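PDB 2YJK: AFP from Microbacterium arborescens, which probably takes up and stores iron as a twelve-subunit Dps shell of the ferritin family, with iron bound at sites on its chains. Local coordinates for residues V29-A34 and E92-A97; A111-I116 and K150-L155. One frame throughout, in Å; residues are numbered along the deposited sequence.

Contact 1 (V29-A34 and E92-A97)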
loop_
_atom_site.group_PDB
_atom_site.type_symbol
_atom_site.label_atom_id
_atom_site.label_comp_id
_atom_site.label_asym_id
_atom_site.label_seq_id
_atom_site.Cartn_x
_atom_site.Cartn_y
_atom_site.Cartn_z
ATOM N N VAL C 29 -31.005 -6.795 -11.070
ATOM C CA VAL C 29 -30.749 -5.702 -10.173
ATOM C C VAL C 29 -31.576 -5.906 -8.887
ATOM O O VAL C 29 -31.033 -5.737 -7.763
ATOM C CB VAL C 29 -31.100 -4.300 -10.789
ATOM C CG1 VAL C 29 -30.992 -3.218 -9.712
ATOM C CG2 VAL C 29 -30.133 -3.960 -11.958
ATOM N N HIS C 30 -32.860 -6.243 -9.036
ATOM C CA HIS C 30 -33.725 -6.335 -7.838
ATOM C C HIS C 30 -33.329 -7.495 -6.905
ATOM O O HIS C 30 -33.329 -7.334 -5.682
ATOM C CB HIS C 30 -35.219 -6.513 -8.188
ATOM C CG HIS C 30 -35.877 -5.302 -8.764
ATOM N ND1 HIS C 30 -36.888 -5.393 -9.704
ATOM C CD2 HIS C 30 -35.689 -3.980 -8.544
ATOM C CE1 HIS C 30 -37.317 -4.175 -10.008
ATOM N NE2 HIS C 30 -36.586 -3.302 -9.338
ATOM N N LYS C 31 -33.020 -8.656 -7.476
ATOM C CA LYS C 31 -32.639 -9.806 -6.633
ATOM C C LYS C 31 -31.257 -9.653 -6.008
ATOM O O LYS C 31 -31.040 -10.061 -4.879
ATOM C CB LYS C 31 -32.728 -11.102 -7.427
ATOM C CG LYS C 31 -34.218 -11.414 -7.812
ATOM C CD LYS C 31 -34.358 -12.806 -8.243
ATOM C CE LYS C 31 -35.885 -13.281 -8.154
ATOM N NZ LYS C 31 -36.705 -12.458 -9.062
ATOM N N MET C 32 -30.330 -9.065 -6.741
ATOM C CA MET C 32 -29.014 -8.787 -6.178
ATOM C C MET C 32 -29.055 -7.753 -5.061
ATOM O O MET C 32 -28.341 -7.874 -4.105
ATOM C CB MET C 32 -28.115 -8.324 -7.258
ATOM C CG MET C 32 -27.614 -9.487 -8.194
ATOM S SD MET C 32 -26.911 -10.938 -7.308
ATOM C CE MET C 32 -28.124 -12.102 -7.741
ATOM N N GLN C 33 -29.885 -6.721 -5.196
ATOM C CA GLN C 33 -29.971 -5.685 -4.214
ATOM C C GLN C 33 -30.732 -6.230 -2.980
ATOM O O GLN C 33 -30.379 -5.834 -1.846
ATOM C CB GLN C 33 -30.672 -4.435 -4.821
ATOM C CG GLN C 33 -30.656 -3.183 -3.971
ATOM C CD GLN C 33 -29.232 -2.729 -3.618
ATOM O OE1 GLN C 33 -28.779 -2.926 -2.482
ATOM N NE2 GLN C 33 -28.528 -2.143 -4.575
ATOM N N ALA C 34 -31.775 -7.064 -3.193
ATOM C CA ALA C 34 -32.462 -7.801 -2.091
ATOM C C ALA C 34 -31.477 -8.707 -1.290
ATOM O O ALA C 34 -31.522 -8.733 -0.058
ATOM C CB ALA C 34 -33.627 -8.664 -2.626
ATOM N N GLU C 92 -41.759 -5.327 -3.473
ATOM C CA GLU C 92 -42.818 -5.918 -4.311
ATOM C C GLU C 92 -42.307 -7.024 -5.247
ATOM O O GLU C 92 -43.062 -7.888 -5.569
ATOM C CB GLU C 92 -43.504 -4.862 -5.191
ATOM C CG GLU C 92 -44.544 -3.968 -4.496
ATOM C CD GLU C 92 -44.676 -2.562 -5.155
ATOM O OE1 GLU C 92 -44.091 -2.323 -6.255
ATOM O OE2 GLU C 92 -45.373 -1.687 -4.573
ATOM N N LYS C 93 -41.042 -6.964 -5.709
ATOM C CA LYS C 93 -40.570 -7.860 -6.767
ATOM C C LYS C 93 -39.767 -9.002 -6.201
ATOM O O LYS C 93 -39.188 -9.779 -6.939
ATOM C CB LYS C 93 -39.724 -7.131 -7.854
ATOM C CG LYS C 93 -40.456 -6.096 -8.753
ATOM C CD LYS C 93 -41.605 -6.788 -9.421
ATOM C CE LYS C 93 -42.707 -5.846 -9.826
ATOM N NZ LYS C 93 -42.573 -5.492 -11.249
ATOM N N THR C 94 -39.719 -9.134 -4.887
ATOM C CA THR C 94 -38.675 -9.951 -4.336
ATOM C C THR C 94 -39.144 -10.628 -3.066
ATOM O O THR C 94 -40.035 -10.101 -2.400
ATOM C CB THR C 94 -37.469 -8.964 -4.062
ATOM O OG1 THR C 94 -36.305 -9.441 -4.703
ATOM C CG2 THR C 94 -37.280 -8.692 -2.626
ATOM N N SER C 95 -38.562 -11.776 -2.705
ATOM C CA SER C 95 -38.999 -12.451 -1.461
ATOM C C SER C 95 -37.844 -13.224 -0.861
ATOM O O SER C 95 -36.935 -13.574 -1.578
ATOM C CB SER C 95 -40.201 -13.390 -1.740
ATOM O OG SER C 95 -39.771 -14.548 -2.433
ATOM N N THR C 96 -37.857 -13.478 0.440
ATOM C CA THR C 96 -36.724 -14.139 1.104
ATOM C C THR C 96 -37.146 -15.272 2.037
ATOM O O THR C 96 -38.200 -15.212 2.663
ATOM C CB THR C 96 -35.825 -13.099 1.931
ATOM O OG1 THR C 96 -34.680 -13.772 2.456
ATOM C CG2 THR C 96 -36.608 -12.465 3.089
ATOM N N ALA C 97 -36.318 -16.303 2.138
ATOM C CA ALA C 97 -36.516 -17.331 3.172
ATOM C C ALA C 97 -35.662 -17.002 4.429
ATOM O O ALA C 97 -35.677 -17.748 5.399
ATOM C CB ALA C 97 -36.129 -18.699 2.629
#
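T94 sets its side chain against A34, with OG1 3.5 Å and CG2 3.7 Å from A34 CB, so both branches of the threonine rest on one methyl of helix 15-45. OG1 also lies 3.8 Å from H30 O, a carbonyl already taken by A34 N within the helix, and the approach is a packing distance. One turn earlier, H30 meets the aliphatic root of K93. K93 CG comes obliquely to the imidazole, 3.8 Å from H30 ND1 and 3.9 Å from H30 CE1, and K93 CB sits beside ND1 as well. CB of H30 points toward the loop, and chi1 (-71°) sets CG beside the backbone N, anti to the carbonyl carbon. The K93 chain bends at chi2 (-57°), which places CD, and again at chi4; its end leads away from the helix, leaving K93 NZ 5.9 Å from H30 ND1.

The next shell fixes these groups. H30 NE2 is hydrogen-bonded to D84 O, which holds the far end of the ring while S85 and T89 pack beside it. The end of K31 comes toward the loop, with NZ 4.2 Å from K93 O, but its charge is met by a salt bridge to D122 on helix 105-130. K93 is the first residue to leave helical angles after helix 87-92, and the chain then runs extended through T94, S95 and T96. T94 also packs on V87 of a second subunit, placing the loop at a subunit boundary.

This is the short helix of the Dps BC connection and its exit loop laid on the first helix of the ferritin bundle. Between the two segments the contact is van der Waals in kind: methyl, methylene, ring and threonine hydroxyl surfaces meet, while H30 NE2 and K31 NZ find their partners outside it.

Contact 2 (A111-I116 and K150-L155)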
loop_
_atom_site.group_PDB
_atom_site.type_symbol
_atom_site.label_atom_id
_atom_site.label_comp_id
_atom_site.label_asym_id
_atom_site.label_seq_id
_atom_site.Cartn_x
_atom_site.Cartn_y
_atom_site.Cartn_z
ATOM N N ALA C 111 -31.295 -20.722 3.653
ATOM C CA ALA C 111 -32.156 -19.578 3.247
ATOM C C ALA C 111 -31.468 -18.789 2.111
ATOM O O ALA C 111 -32.130 -18.367 1.159
ATOM C CB ALA C 111 -32.434 -18.656 4.435
ATOM N N ILE C 112 -30.158 -18.552 2.242
ATOM C CA ILE C 112 -29.397 -17.729 1.253
ATOM C C ILE C 112 -29.175 -18.475 -0.096
ATOM O O ILE C 112 -29.274 -17.875 -1.158
ATOM C CB ILE C 112 -28.011 -17.241 1.830
ATOM C CG1 ILE C 112 -28.214 -16.220 2.966
ATOM C CG2 ILE C 112 -27.075 -16.668 0.748
ATOM C CD1 ILE C 112 -28.824 -14.934 2.512
ATOM N N VAL C 113 -28.914 -19.783 -0.041
ATOM C CA VAL C 113 -28.902 -20.584 -1.268
ATOM C C VAL C 113 -30.254 -20.549 -1.974
ATOM O O VAL C 113 -30.304 -20.446 -3.194
ATOM C CB VAL C 113 -28.386 -22.047 -1.033
ATOM C CG1 VAL C 113 -28.473 -22.915 -2.300
ATOM C CG2 VAL C 113 -26.969 -21.974 -0.542
ATOM N N SER C 114 -31.343 -20.639 -1.233
ATOM C CA SER C 114 -32.650 -20.480 -1.858
ATOM C C SER C 114 -32.782 -19.136 -2.610
ATOM O O SER C 114 -33.188 -19.145 -3.805
ATOM C CB SER C 114 -33.741 -20.661 -0.810
ATOM O OG SER C 114 -34.997 -20.348 -1.350
ATOM N N ASP C 115 -32.435 -17.999 -1.957
ATOM C CA ASP C 115 -32.470 -16.668 -2.611
ATOM C C ASP C 115 -31.434 -16.662 -3.812
ATOM O O ASP C 115 -31.743 -16.228 -4.933
ATOM C CB ASP C 115 -32.175 -15.489 -1.610
ATOM C CG ASP C 115 -33.221 -15.379 -0.342
ATOM O OD1 ASP C 115 -34.109 -16.304 -0.049
ATOM O OD2 ASP C 115 -33.095 -14.313 0.411
ATOM N N ILE C 116 -30.224 -17.184 -3.633
ATOM C CA ILE C 116 -29.324 -17.303 -4.807
ATOM C C ILE C 116 -29.915 -18.131 -6.016
ATOM O O ILE C 116 -29.744 -17.783 -7.187
ATOM C CB ILE C 116 -27.977 -17.823 -4.365
ATOM C CG1 ILE C 116 -27.219 -16.711 -3.646
ATOM C CG2 ILE C 116 -27.185 -18.332 -5.536
ATOM C CD1 ILE C 116 -25.984 -17.214 -2.864
ATOM N N LYS C 150 -20.106 -19.370 -7.958
ATOM C CA LYS C 150 -19.045 -19.696 -7.040
ATOM C C LYS C 150 -19.440 -19.470 -5.541
ATOM O O LYS C 150 -19.147 -20.304 -4.682
ATOM C CB LYS C 150 -17.791 -18.921 -7.469
ATOM C CG LYS C 150 -16.607 -19.130 -6.552
ATOM C CD LYS C 150 -15.418 -18.245 -6.997
ATOM C CE LYS C 150 -14.171 -18.724 -6.274
ATOM N NZ LYS C 150 -13.042 -17.742 -6.358
ATOM N N ASP C 151 -20.079 -18.332 -5.244
ATOM C CA ASP C 151 -20.630 -18.021 -3.921
ATOM C C ASP C 151 -21.607 -19.104 -3.469
ATOM O O ASP C 151 -21.573 -19.525 -2.315
ATOM C CB ASP C 151 -21.331 -16.665 -3.930
ATOM C CG ASP C 151 -20.300 -15.466 -4.026
ATOM O OD1 ASP C 151 -19.080 -15.665 -3.690
ATOM O OD2 ASP C 151 -20.728 -14.341 -4.444
ATOM N N ARG C 152 -22.426 -19.593 -4.379
ATOM C CA ARG C 152 -23.312 -20.718 -4.083
ATOM C C ARG C 152 -22.520 -21.987 -3.667
ATOM O O ARG C 152 -22.890 -22.644 -2.693
ATOM C CB ARG C 152 -24.196 -21.018 -5.285
ATOM C CG ARG C 152 -25.345 -22.021 -5.042
ATOM C CD ARG C 152 -26.009 -22.459 -6.348
ATOM N NE ARG C 152 -27.059 -23.451 -6.079
ATOM C CZ ARG C 152 -26.968 -24.771 -6.270
ATOM N NH1 ARG C 152 -25.894 -25.310 -6.800
ATOM N NH2 ARG C 152 -27.987 -25.564 -5.945
ATOM N N TRP C 153 -21.439 -22.313 -4.377
ATOM C CA TRP C 153 -20.644 -23.452 -4.025
ATOM C C TRP C 153 -20.067 -23.281 -2.600
ATOM O O TRP C 153 -20.179 -24.201 -1.784
ATOM C CB TRP C 153 -19.552 -23.671 -5.082
ATOM C CG TRP C 153 -18.328 -24.453 -4.606
ATOM C CD1 TRP C 153 -18.326 -25.614 -3.902
ATOM C CD2 TRP C 153 -16.929 -24.106 -4.827
ATOM N NE1 TRP C 153 -17.018 -26.008 -3.631
ATOM C CE2 TRP C 153 -16.146 -25.116 -4.200
ATOM C CE3 TRP C 153 -16.269 -23.026 -5.482
ATOM C CZ2 TRP C 153 -14.715 -25.101 -4.206
ATOM C CZ3 TRP C 153 -14.839 -23.012 -5.508
ATOM C CH2 TRP C 153 -14.085 -24.048 -4.872
ATOM N N PHE C 154 -19.464 -22.118 -2.317
ATOM C CA PHE C 154 -18.896 -21.858 -1.006
ATOM C C PHE C 154 -19.912 -22.038 0.110
ATOM O O PHE C 154 -19.575 -22.588 1.135
ATOM C CB PHE C 154 -18.302 -20.481 -0.925
ATOM C CG PHE C 154 -16.978 -20.351 -1.604
ATOM C CD1 PHE C 154 -16.461 -21.359 -2.398
ATOM C CD2 PHE C 154 -16.266 -19.168 -1.505
ATOM C CE1 PHE C 154 -15.220 -21.212 -3.029
ATOM C CE2 PHE C 154 -15.026 -19.035 -2.142
ATOM C CZ PHE C 154 -14.517 -20.072 -2.898
ATOM N N LEU C 155 -21.160 -21.640 -0.137
ATOM C CA LEU C 155 -22.231 -21.813 0.822
ATOM C C LEU C 155 -22.615 -23.277 0.912
ATOM O O LEU C 155 -22.588 -23.860 1.999
ATOM C CB LEU C 155 -23.416 -20.886 0.477
ATOM C CG LEU C 155 -23.122 -19.402 0.782
ATOM C CD1 LEU C 155 -23.931 -18.473 -0.067
ATOM C CD2 LEU C 155 -23.326 -19.023 2.261
#
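Helices 105-130 and 135-156 run antiparallel, with V113 and R152 nearest in register, their segment axes 10.1 Å apart at closest approach and inclined at 158°. They are the last two long helices of the ferritin four-helix bundle, and the CA atoms of V113 and R152 come within 6.3 Å.

L155 carries the apolar contacts with I112, V113 and I116. L155 CD1 touches two isoleucines a turn apart, both on one side of it, 3.7 Å from I112 CG2 and 3.7 Å from I116 CD1, and both side chains cross the leucine obliquely. V113 instead slides past L155 in the opposite direction, bringing CG2 to 3.9 Å from L155 CB. The other side chains of the bundle close the core: I112 reaches A42 and L58, I116 touches L35, and L155 packs on L57 and V61, so all four long helices share this layer.

R152 borders the apolar patch. CG lies anti to the backbone N (chi1 -170°), and the chain stays extended to NE. I116 CG2 rests on R152 CB at 4.0 Å, whereas V113 crosses the arginine at about a right angle. On the outward side of helix 135-156, W153 meets the rings of F51 and H55 of a third subunit, and F154 that of the same H55. R152 NE is held in a salt bridge to D117 OD1, and V113 CG1 approaches that same nitrogen obliquely at 4.1 Å.

Overall arrangement
From the N terminus, helix 15-45 supplies the first half of contact 1. The chain then passes through helix 51-78 and helix 87-92 before 92-97 returns to it, closing a loop of 57 intervening residues. Contact 2 opens only afterwards: 111-116 on helix 105-130 meets 150-155 after the turn into helix 135-156, so the two contacts follow in series and neither encloses nor crosses the other. Their centres are about 14 Å apart, yet they touch through D115, whose carboxylate probably accepts hydrogen bonds from T96 OG1 and A97 N. The connection between the bundle's two helical hairpins is thereby fastened to helix 105-130 as well as to helix 15-45.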